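Ribonucleoside-diphosphate reductase, alpha chain (Actinobacillus ureae ATCC 25976, PDB 6DQX) probably catalyses, as the catalytic subunit of a class Id ribonucleotide reductase, the reduction of ribonucleoside diphosphates to deoxyribonucleotides. Local coordinates at residues K378-K383 against T410-A415; E310-F315 against L346-L351; Q371-I376 against A509-K514. One frame throughout, in Å; residues are numbered along the deposited sequence.

Overall arrangement
All three contacts belong to the ribonucleotide reductase barrel domain, and two of them use helix 367-395. Contact 2 comes first along the chain and sets helix 308-327 against strand 347-351. Contact 1 joins the middle of helix 367-395 to the loop 410-415, and contact 3 joins an earlier turn of that helix to helix 502-513, so contact 1 is nested within the loop that contact 3 closes. The centres of contacts 1 and 2 are about 8 Å apart, and backbone bonds between 410-415 and 346-351 connect them. Contact 3 lies about 11 Å from contact 1 and about 18 Å from contact 2, centre to centre. Helix 367-395 thus links two later parts of the chain.

Contact 1 of 3, residues K378-K383 against T410-A415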
loop_
_atom_site.group_PDB
_atom_site.type_symbol
_atom_site.label_atom_id
_atom_site.label_comp_id
_atom_site.label_asym_id
_atom_site.label_seq_id
_atom_site.Cartn_x
_atom_site.Cartn_y
_atom_site.Cartn_z
ATOM N N LYS A 378 18.711 8.326 -38.568
ATOM C CA LYS A 378 19.782 7.441 -38.987
ATOM C C LYS A 378 21.121 7.856 -38.386
ATOM O O LYS A 378 21.920 7.002 -37.932
ATOM C CB LYS A 378 19.855 7.358 -40.531
ATOM C CG LYS A 378 20.897 6.349 -41.048
ATOM C CD LYS A 378 20.812 6.224 -42.580
ATOM C CE LYS A 378 21.671 5.076 -43.094
ATOM N NZ LYS A 378 23.102 5.472 -43.192
ATOM N N THR A 379 21.398 9.151 -38.427
ATOM C CA THR A 379 22.640 9.702 -37.888
ATOM C C THR A 379 22.739 9.430 -36.388
ATOM O O THR A 379 23.775 8.985 -35.880
ATOM C CB THR A 379 22.730 11.212 -38.140
ATOM O OG1 THR A 379 22.660 11.475 -39.561
ATOM C CG2 THR A 379 24.001 11.793 -37.604
ATOM N N LEU A 380 21.649 9.706 -35.697
ATOM C CA LEU A 380 21.622 9.428 -34.233
ATOM C C LEU A 380 21.795 7.957 -33.873
ATOM O O LEU A 380 22.550 7.631 -32.952
ATOM C CB LEU A 380 20.363 10.017 -33.619
ATOM C CG LEU A 380 20.441 11.541 -33.452
ATOM C CD1 LEU A 380 19.076 12.059 -33.009
ATOM C CD2 LEU A 380 21.553 11.973 -32.515
ATOM N N GLN A 381 21.161 7.059 -34.629
ATOM C CA GLN A 381 21.304 5.624 -34.373
ATOM C C GLN A 381 22.778 5.206 -34.491
ATOM O O GLN A 381 23.305 4.472 -33.651
ATOM C CB GLN A 381 20.454 4.807 -35.330
ATOM C CG GLN A 381 20.537 3.300 -35.113
ATOM C CD GLN A 381 19.988 2.461 -36.246
ATOM O OE1 GLN A 381 20.312 2.687 -37.433
ATOM N NE2 GLN A 381 19.211 1.427 -35.891
ATOM N N GLU A 382 23.438 5.708 -35.537
ATOM C CA GLU A 382 24.822 5.309 -35.802
ATOM C C GLU A 382 25.774 5.820 -34.745
ATOM O O GLU A 382 26.650 5.080 -34.267
ATOM C CB GLU A 382 25.251 5.804 -37.197
ATOM C CG GLU A 382 24.557 5.039 -38.314
ATOM C CD GLU A 382 24.750 5.637 -39.710
ATOM O OE1 GLU A 382 25.358 6.718 -39.829
ATOM O OE2 GLU A 382 24.258 5.032 -40.702
ATOM N N LYS A 383 25.610 7.089 -34.388
ATOM C CA LYS A 383 26.521 7.754 -33.466
ATOM C C LYS A 383 26.373 7.253 -32.036
ATOM O O LYS A 383 27.383 6.989 -31.358
ATOM C CB LYS A 383 26.374 9.270 -33.573
ATOM C CG LYS A 383 26.934 9.767 -34.900
ATOM C CD LYS A 383 26.589 11.199 -35.216
ATOM C CE LYS A 383 27.478 12.223 -34.554
ATOM N NZ LYS A 383 28.949 12.048 -34.827
ATOM N N THR A 410 19.954 -0.739 -24.805
ATOM C CA THR A 410 19.269 0.223 -25.637
ATOM C C THR A 410 19.938 1.585 -25.486
ATOM O O THR A 410 20.524 1.890 -24.447
ATOM C CB THR A 410 17.768 0.361 -25.235
ATOM O OG1 THR A 410 17.672 0.910 -23.908
ATOM C CG2 THR A 410 17.090 -1.005 -25.333
ATOM N N LEU A 411 19.831 2.396 -26.528
ATOM C CA LEU A 411 20.407 3.721 -26.600
ATOM C C LEU A 411 19.397 4.866 -26.765
ATOM O O LEU A 411 19.668 5.965 -26.256
ATOM C CB LEU A 411 21.403 3.795 -27.766
ATOM C CG LEU A 411 22.811 3.219 -27.524
ATOM C CD1 LEU A 411 23.458 3.875 -26.296
ATOM C CD2 LEU A 411 22.798 1.718 -27.392
ATOM N N MET A 412 18.277 4.640 -27.443
ATOM C CA MET A 412 17.386 5.749 -27.841
ATOM C C MET A 412 15.921 5.571 -27.531
ATOM O O MET A 412 15.370 4.496 -27.707
ATOM C CB MET A 412 17.535 6.048 -29.353
ATOM C CG MET A 412 18.875 6.670 -29.704
ATOM S SD MET A 412 19.079 6.933 -31.478
ATOM C CE MET A 412 17.867 8.248 -31.611
ATOM N N SER A 413 15.292 6.666 -27.122
ATOM C CA SER A 413 13.864 6.684 -26.855
ATOM C C SER A 413 13.401 8.111 -26.974
ATOM O O SER A 413 14.118 9.035 -26.550
ATOM C CB SER A 413 13.576 6.155 -25.430
ATOM O OG SER A 413 14.122 7.002 -24.450
ATOM N N ILE A 414 12.184 8.320 -27.452
ATOM C CA ILE A 414 11.710 9.698 -27.660
ATOM C C ILE A 414 10.642 10.071 -26.639
ATOM O O ILE A 414 9.444 9.929 -26.870
ATOM C CB ILE A 414 11.228 9.937 -29.125
ATOM C CG1 ILE A 414 12.244 9.410 -30.132
ATOM C CG2 ILE A 414 10.879 11.405 -29.350
ATOM C CD1 ILE A 414 13.649 9.943 -29.976
ATOM N N ALA A 415 11.115 10.532 -25.492
ATOM C CA ALA A 415 10.244 11.006 -24.420
ATOM C C ALA A 415 9.584 12.372 -24.713
ATOM O O ALA A 415 10.050 13.141 -25.562
ATOM C CB ALA A 415 11.042 11.092 -23.137
#
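In the ten-stranded alpha/beta barrel typical of ribonucleotide reductases, Met412 reaches from the loop 410-415, which runs beside strand 347-351, to Leu380 and Gln381 on helix 367-395. One long side chain bridges the gap, since the closest alpha carbons, Gln381 CA and Met412 CA, are still 7.6 Å apart. Met412 starts out with CG anti to its carbonyl carbon, runs straight on to the sulfur, and then turns at its last torsion (chi3 70°). That bend lays the terminal methyl alongside Leu380, with Met412 CE 3.7 Å from Leu380 CB, while the sulfur faces the helix backbone.

The base of the methionine is well fixed: Met412 N is hydrogen-bonded to Asp517 OD1, and Asp517 OD2 takes the neighbouring Leu411 N. Around the apolar pair, Leu380 also rests on Val350 of strand 347-351 and on Pro309 at the start of helix 308-327, so the leucine fills the angle between two helices and the barrel wall. No hydrogen bond crosses between 378-383 and 410-415. The contact is van der Waals throughout, down to the sulfur, where Met412 SD lies 3.8 Å from Gln381 N.

Contact 2 of 3, residues E310-F315 against L346-L351; sequences EVLTYF and LGLGVL
Leu348 and Leu312 make the main apolar part of this buried contact between strand 347-351 and helix 308-327. Leu348 sends its CG out anti to its backbone N (chi1 179°), which carries the branch straight from the strand into the helix. One methyl does most of the touching: Leu348 CD1 sits 3.8 Å from Leu312 CD2 and 4.0 Å from Leu312 CB, so it lies along the flank of the other leucine, the two side chains meeting at a slant. Leu312 is backed in turn by Phe85 of strand 85-87. A second, looser apolar pair is methyl to methyl, with Leu346 CD1 4.2 Å from Thr313 CG2; the Thr313 side chain also packs on Thr384 and Ala387 of helix 367-395.

Apolar carbon against polar oxygen is the second kind of contact. The same methyl, Leu348 CD1, lies 3.7 Å from Thr313 OG1, the two side chains crossing nearly at right angles. The hydroxyl is already engaged within its own helix by a hydrogen bond with Pro309 O, and towards the leucine it offers only van der Waals contact. Two residues earlier on the same side of the chain, Leu346 reaches the helix backbone, its CD1 lying 3.8 Å from Thr313 O.

Backbone bonds hold the strand but none runs to the helix. Gly349 pairs with Ser293 and Met295, while Leu348 pairs with Leu411 and Ser413 on its other side. Strand 347-351 therefore runs parallel to strand 288-296, with helices 300-303, 308-327 and 334-343 in the connection: a beta-alpha-beta crossover of the alpha/beta barrel, helix 308-327 packed against the strand that closes the unit.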
loop_
_atom_site.group_PDB
_atom_site.type_symbol
_atom_site.label_atom_id
_atom_site.label_comp_id
_atom_site.label_asym_id
_atom_site.label_seq_id
_atom_site.Cartn_x
_atom_site.Cartn_y
_atom_site.Cartn_z
ATOM N N GLU A 310 27.742 11.464 -29.151
ATOM C CA GLU A 310 28.598 10.538 -28.430
ATOM C C GLU A 310 28.886 10.997 -27.011
ATOM O O GLU A 310 28.862 10.191 -26.060
ATOM C CB GLU A 310 29.909 10.347 -29.187
ATOM C CG GLU A 310 29.707 9.649 -30.520
ATOM C CD GLU A 310 29.500 10.570 -31.696
ATOM O OE1 GLU A 310 28.904 11.669 -31.569
ATOM O OE2 GLU A 310 29.895 10.145 -32.818
ATOM N N VAL A 311 29.151 12.296 -26.864
ATOM C CA VAL A 311 29.395 12.877 -25.536
ATOM C C VAL A 311 28.170 12.711 -24.656
ATOM O O VAL A 311 28.310 12.348 -23.474
ATOM C CB VAL A 311 29.879 14.353 -25.641
ATOM C CG1 VAL A 311 29.761 15.111 -24.325
ATOM C CG2 VAL A 311 31.336 14.350 -26.115
ATOM N N LEU A 312 26.983 12.942 -25.226
ATOM C CA LEU A 312 25.755 12.786 -24.449
ATOM C C LEU A 312 25.522 11.301 -24.050
ATOM O O LEU A 312 25.091 11.014 -22.930
ATOM C CB LEU A 312 24.556 13.399 -25.187
ATOM C CG LEU A 312 23.315 13.615 -24.314
ATOM C CD1 LEU A 312 23.575 14.621 -23.183
ATOM C CD2 LEU A 312 22.142 14.084 -25.166
ATOM N N THR A 313 25.852 10.367 -24.943
ATOM C CA THR A 313 25.774 8.935 -24.643
ATOM C C THR A 313 26.692 8.524 -23.465
ATOM O O THR A 313 26.255 7.831 -22.515
ATOM C CB THR A 313 26.076 8.107 -25.904
ATOM O OG1 THR A 313 25.167 8.506 -26.945
ATOM C CG2 THR A 313 25.966 6.614 -25.622
ATOM N N TYR A 314 27.946 8.987 -23.531
ATOM C CA TYR A 314 28.919 8.818 -22.441
ATOM C C TYR A 314 28.356 9.374 -21.144
ATOM O O TYR A 314 28.464 8.741 -20.095
ATOM C CB TYR A 314 30.223 9.531 -22.753
ATOM C CG TYR A 314 31.212 8.763 -23.600
ATOM C CD1 TYR A 314 30.833 8.131 -24.780
ATOM C CD2 TYR A 314 32.550 8.684 -23.216
ATOM C CE1 TYR A 314 31.764 7.453 -25.563
ATOM C CE2 TYR A 314 33.485 8.005 -23.981
ATOM C CZ TYR A 314 33.093 7.400 -25.152
ATOM O OH TYR A 314 34.036 6.754 -25.912
ATOM N N PHE A 315 27.695 10.529 -21.240
ATOM C CA PHE A 315 27.127 11.172 -20.050
ATOM C C PHE A 315 26.033 10.318 -19.440
ATOM O O PHE A 315 26.001 10.120 -18.218
ATOM C CB PHE A 315 26.587 12.569 -20.375
ATOM C CG PHE A 315 25.914 13.234 -19.223
ATOM C CD1 PHE A 315 26.669 13.670 -18.160
ATOM C CD2 PHE A 315 24.523 13.433 -19.207
ATOM C CE1 PHE A 315 26.069 14.293 -17.080
ATOM C CE2 PHE A 315 23.920 14.060 -18.140
ATOM C CZ PHE A 315 24.698 14.511 -17.085
ATOM N N LEU A 346 19.894 2.894 -21.796
ATOM C CA LEU A 346 19.803 4.342 -21.928
ATOM C C LEU A 346 18.661 4.760 -22.884
ATOM O O LEU A 346 18.216 3.988 -23.766
ATOM C CB LEU A 346 21.114 4.940 -22.460
ATOM C CG LEU A 346 22.425 4.447 -21.793
ATOM C CD1 LEU A 346 23.621 5.080 -22.485
ATOM C CD2 LEU A 346 22.401 4.749 -20.298
ATOM N N GLY A 347 18.260 6.011 -22.729
ATOM C CA GLY A 347 17.159 6.590 -23.488
ATOM C C GLY A 347 17.485 7.995 -23.971
ATOM O O GLY A 347 16.901 8.962 -23.502
ATOM N N LEU A 348 18.426 8.109 -24.901
ATOM C CA LEU A 348 18.768 9.397 -25.489
ATOM C C LEU A 348 17.641 9.763 -26.476
ATOM O O LEU A 348 17.260 8.947 -27.338
ATOM C CB LEU A 348 20.109 9.314 -26.215
ATOM C CG LEU A 348 20.614 10.591 -26.922
ATOM C CD1 LEU A 348 22.137 10.661 -26.825
ATOM C CD2 LEU A 348 20.140 10.685 -28.383
ATOM N N GLY A 349 17.114 10.966 -26.334
ATOM C CA GLY A 349 15.981 11.458 -27.111
ATOM C C GLY A 349 16.306 12.704 -27.894
ATOM O O GLY A 349 17.477 13.046 -28.096
ATOM N N VAL A 350 15.249 13.427 -28.292
ATOM C CA VAL A 350 15.371 14.641 -29.086
ATOM C C VAL A 350 14.321 15.651 -28.708
ATOM O O VAL A 350 13.314 15.302 -28.085
ATOM C CB VAL A 350 15.177 14.369 -30.625
ATOM C CG1 VAL A 350 16.206 13.343 -31.089
ATOM C CG2 VAL A 350 13.763 13.903 -30.947
ATOM N N LEU A 351 14.594 16.901 -29.041
ATOM C CA LEU A 351 13.555 17.941 -29.089
ATOM C C LEU A 351 13.866 18.907 -30.220
ATOM O O LEU A 351 14.906 18.796 -30.866
ATOM C CB LEU A 351 13.435 18.659 -27.736
ATOM C CG LEU A 351 14.715 19.082 -27.030
ATOM C CD1 LEU A 351 15.313 20.336 -27.611
ATOM C CD2 LEU A 351 14.435 19.289 -25.532
#

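Contact 3 of 3, residues Q371-I376 against A509-K514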
loop_
_atom_site.group_PDB
_atom_site.type_symbol
_atom_site.label_atom_id
_atom_site.label_comp_id
_atom_site.label_asym_id
_atom_site.label_seq_id
_atom_site.Cartn_x
_atom_site.Cartn_y
_atom_site.Cartn_z
ATOM N N GLN A 371 12.431 13.283 -45.651
ATOM C CA GLN A 371 13.867 13.142 -45.917
ATOM C C GLN A 371 14.739 13.503 -44.738
ATOM O O GLN A 371 15.713 12.803 -44.436
ATOM C CB GLN A 371 14.299 13.990 -47.115
ATOM C CG GLN A 371 13.599 13.562 -48.374
ATOM C CD GLN A 371 14.062 14.387 -49.556
ATOM O OE1 GLN A 371 14.047 15.627 -49.500
ATOM N NE2 GLN A 371 14.539 13.711 -50.611
ATOM N N LYS A 372 14.420 14.618 -44.101
ATOM C CA LYS A 372 15.167 15.066 -42.922
ATOM C C LYS A 372 15.001 14.106 -41.733
ATOM O O LYS A 372 15.955 13.867 -40.971
ATOM C CB LYS A 372 14.742 16.478 -42.515
ATOM C CG LYS A 372 15.082 17.588 -43.527
ATOM C CD LYS A 372 16.569 17.750 -43.726
ATOM C CE LYS A 372 16.878 19.127 -44.309
ATOM N NZ LYS A 372 18.303 19.169 -44.672
ATOM N N ASN A 373 13.803 13.556 -41.614
ATOM C CA ASN A 373 13.448 12.610 -40.504
ATOM C C ASN A 373 14.368 11.392 -40.627
ATOM O O ASN A 373 15.011 10.979 -39.666
ATOM C CB ASN A 373 11.980 12.225 -40.639
ATOM C CG ASN A 373 11.398 11.587 -39.400
ATOM O OD1 ASN A 373 11.724 11.970 -38.286
ATOM N ND2 ASN A 373 10.523 10.613 -39.597
ATOM N N ASN A 374 14.462 10.835 -41.845
ATOM C CA ASN A 374 15.331 9.711 -42.074
ATOM C C ASN A 374 16.793 10.024 -41.767
ATOM O O ASN A 374 17.485 9.227 -41.120
ATOM C CB ASN A 374 15.205 9.218 -43.528
ATOM C CG ASN A 374 16.012 7.975 -43.776
ATOM O OD1 ASN A 374 15.637 6.894 -43.316
ATOM N ND2 ASN A 374 17.105 8.099 -44.545
ATOM N N LEU A 375 17.270 11.169 -42.256
ATOM C CA LEU A 375 18.660 11.581 -42.094
ATOM C C LEU A 375 19.021 11.745 -40.617
ATOM O O LEU A 375 20.020 11.225 -40.149
ATOM C CB LEU A 375 18.900 12.911 -42.814
ATOM C CG LEU A 375 20.291 13.511 -42.619
ATOM C CD1 LEU A 375 21.381 12.566 -43.131
ATOM C CD2 LEU A 375 20.340 14.858 -43.290
ATOM N N ILE A 376 18.202 12.499 -39.915
ATOM C CA ILE A 376 18.478 12.800 -38.504
ATOM C C ILE A 376 18.525 11.544 -37.648
ATOM O O ILE A 376 19.506 11.311 -36.898
ATOM C CB ILE A 376 17.451 13.811 -37.961
ATOM C CG1 ILE A 376 17.780 15.191 -38.554
ATOM C CG2 ILE A 376 17.467 13.857 -36.434
ATOM C CD1 ILE A 376 16.794 16.285 -38.225
ATOM N N ALA A 509 6.417 8.932 -37.347
ATOM C CA ALA A 509 6.813 8.069 -36.225
ATOM C C ALA A 509 7.171 6.673 -36.741
ATOM O O ALA A 509 8.200 6.094 -36.351
ATOM C CB ALA A 509 5.710 8.023 -35.141
ATOM N N ALA A 510 6.374 6.169 -37.687
ATOM C CA ALA A 510 6.627 4.854 -38.271
ATOM C C ALA A 510 7.948 4.836 -39.016
ATOM O O ALA A 510 8.706 3.871 -38.895
ATOM C CB ALA A 510 5.490 4.433 -39.194
ATOM N N GLN A 511 8.224 5.915 -39.750
ATOM C CA GLN A 511 9.445 6.023 -40.530
ATOM C C GLN A 511 10.697 6.018 -39.678
ATOM O O GLN A 511 11.640 5.296 -39.995
ATOM C CB GLN A 511 9.408 7.252 -41.423
ATOM C CG GLN A 511 10.641 7.431 -42.293
ATOM C CD GLN A 511 10.759 8.822 -42.914
ATOM O OE1 GLN A 511 10.212 9.813 -42.408
ATOM N NE2 GLN A 511 11.481 8.893 -44.040
ATOM N N ARG A 512 10.720 6.823 -38.597
ATOM C CA ARG A 512 11.901 6.892 -37.751
ATOM C C ARG A 512 12.056 5.700 -36.778
ATOM O O ARG A 512 13.158 5.470 -36.287
ATOM C CB ARG A 512 11.984 8.238 -37.020
ATOM C CG ARG A 512 10.995 8.421 -35.857
ATOM C CD ARG A 512 11.223 9.751 -35.148
ATOM N NE ARG A 512 10.667 10.878 -35.863
ATOM C CZ ARG A 512 9.416 11.336 -35.768
ATOM N NH1 ARG A 512 8.506 10.792 -34.966
ATOM N NH2 ARG A 512 9.058 12.377 -36.481
ATOM N N GLN A 513 10.986 4.935 -36.556
ATOM C CA GLN A 513 11.026 3.814 -35.617
ATOM C C GLN A 513 12.112 2.802 -35.924
ATOM O O GLN A 513 12.675 2.231 -34.986
ATOM C CB GLN A 513 9.680 3.125 -35.483
ATOM C CG GLN A 513 9.574 2.120 -34.330
ATOM C CD GLN A 513 9.910 2.729 -32.974
ATOM O OE1 GLN A 513 9.167 3.550 -32.457
ATOM N NE2 GLN A 513 11.063 2.343 -32.412
ATOM N N LYS A 514 12.448 2.595 -37.203
ATOM C CA LYS A 514 13.505 1.638 -37.524
ATOM C C LYS A 514 14.872 2.020 -36.966
ATOM O O LYS A 514 15.747 1.149 -36.806
ATOM C CB LYS A 514 13.609 1.370 -39.038
ATOM C CG LYS A 514 14.209 2.499 -39.855
ATOM C CD LYS A 514 14.212 2.159 -41.343
ATOM C CE LYS A 514 12.828 2.292 -41.953
ATOM N NZ LYS A 514 12.347 3.695 -42.021
HETATM O O HOH W 1 13.464 5.459 -43.528
#
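Asn373 and Arg512 meet because their first torsions point them at each other: Asn373 CG lies anti to its backbone N (chi1 -164°), whereas Arg512 CG stands between its backbone N and carbonyl carbon (chi1 74°), and the chain then runs straight at chi2 and bends at chi3. The guanidinium edge thereby reaches the amide oxygen, with the two flat groups nearly perpendicular. Arg512 NE donates to Asn373 OD1 over 2.9 Å, in the carbonyl plane and on a lone pair; a second, weak bond of 3.2 Å runs from Arg512 NH2 to Asn373 OD1.

The other end of the amide is occupied too. Asn373 ND2 gives an almost straight bond of 2.9 Å to Gln511 OE1, approaching from above the glutamine carbonyl plane, and also bonds to Gln508 O. With both ends engaged, the rotation of the asparagine amide is fixed. Gln511 NE2 turns back to Met370 O on the opposing helix, and Trp353 makes a cation-pi contact with Arg512.

Beside these bonds a water bridges Asn374 OD1 and Lys514 NZ, 2.6 Å from each; Asn374 OD1 also bonds to Tyr515 OH. Within its own segment, Lys514 NZ donates over 2.7 Å to Gln511 O. The bonds of Asn373 with Arg512 and Gln511 make a polar helix-helix contact between helices 367-395 and 502-513, whose segments 371-376 and 509-513 run in nearly the same direction, 28° apart, among the helices surrounding the alpha/beta barrel.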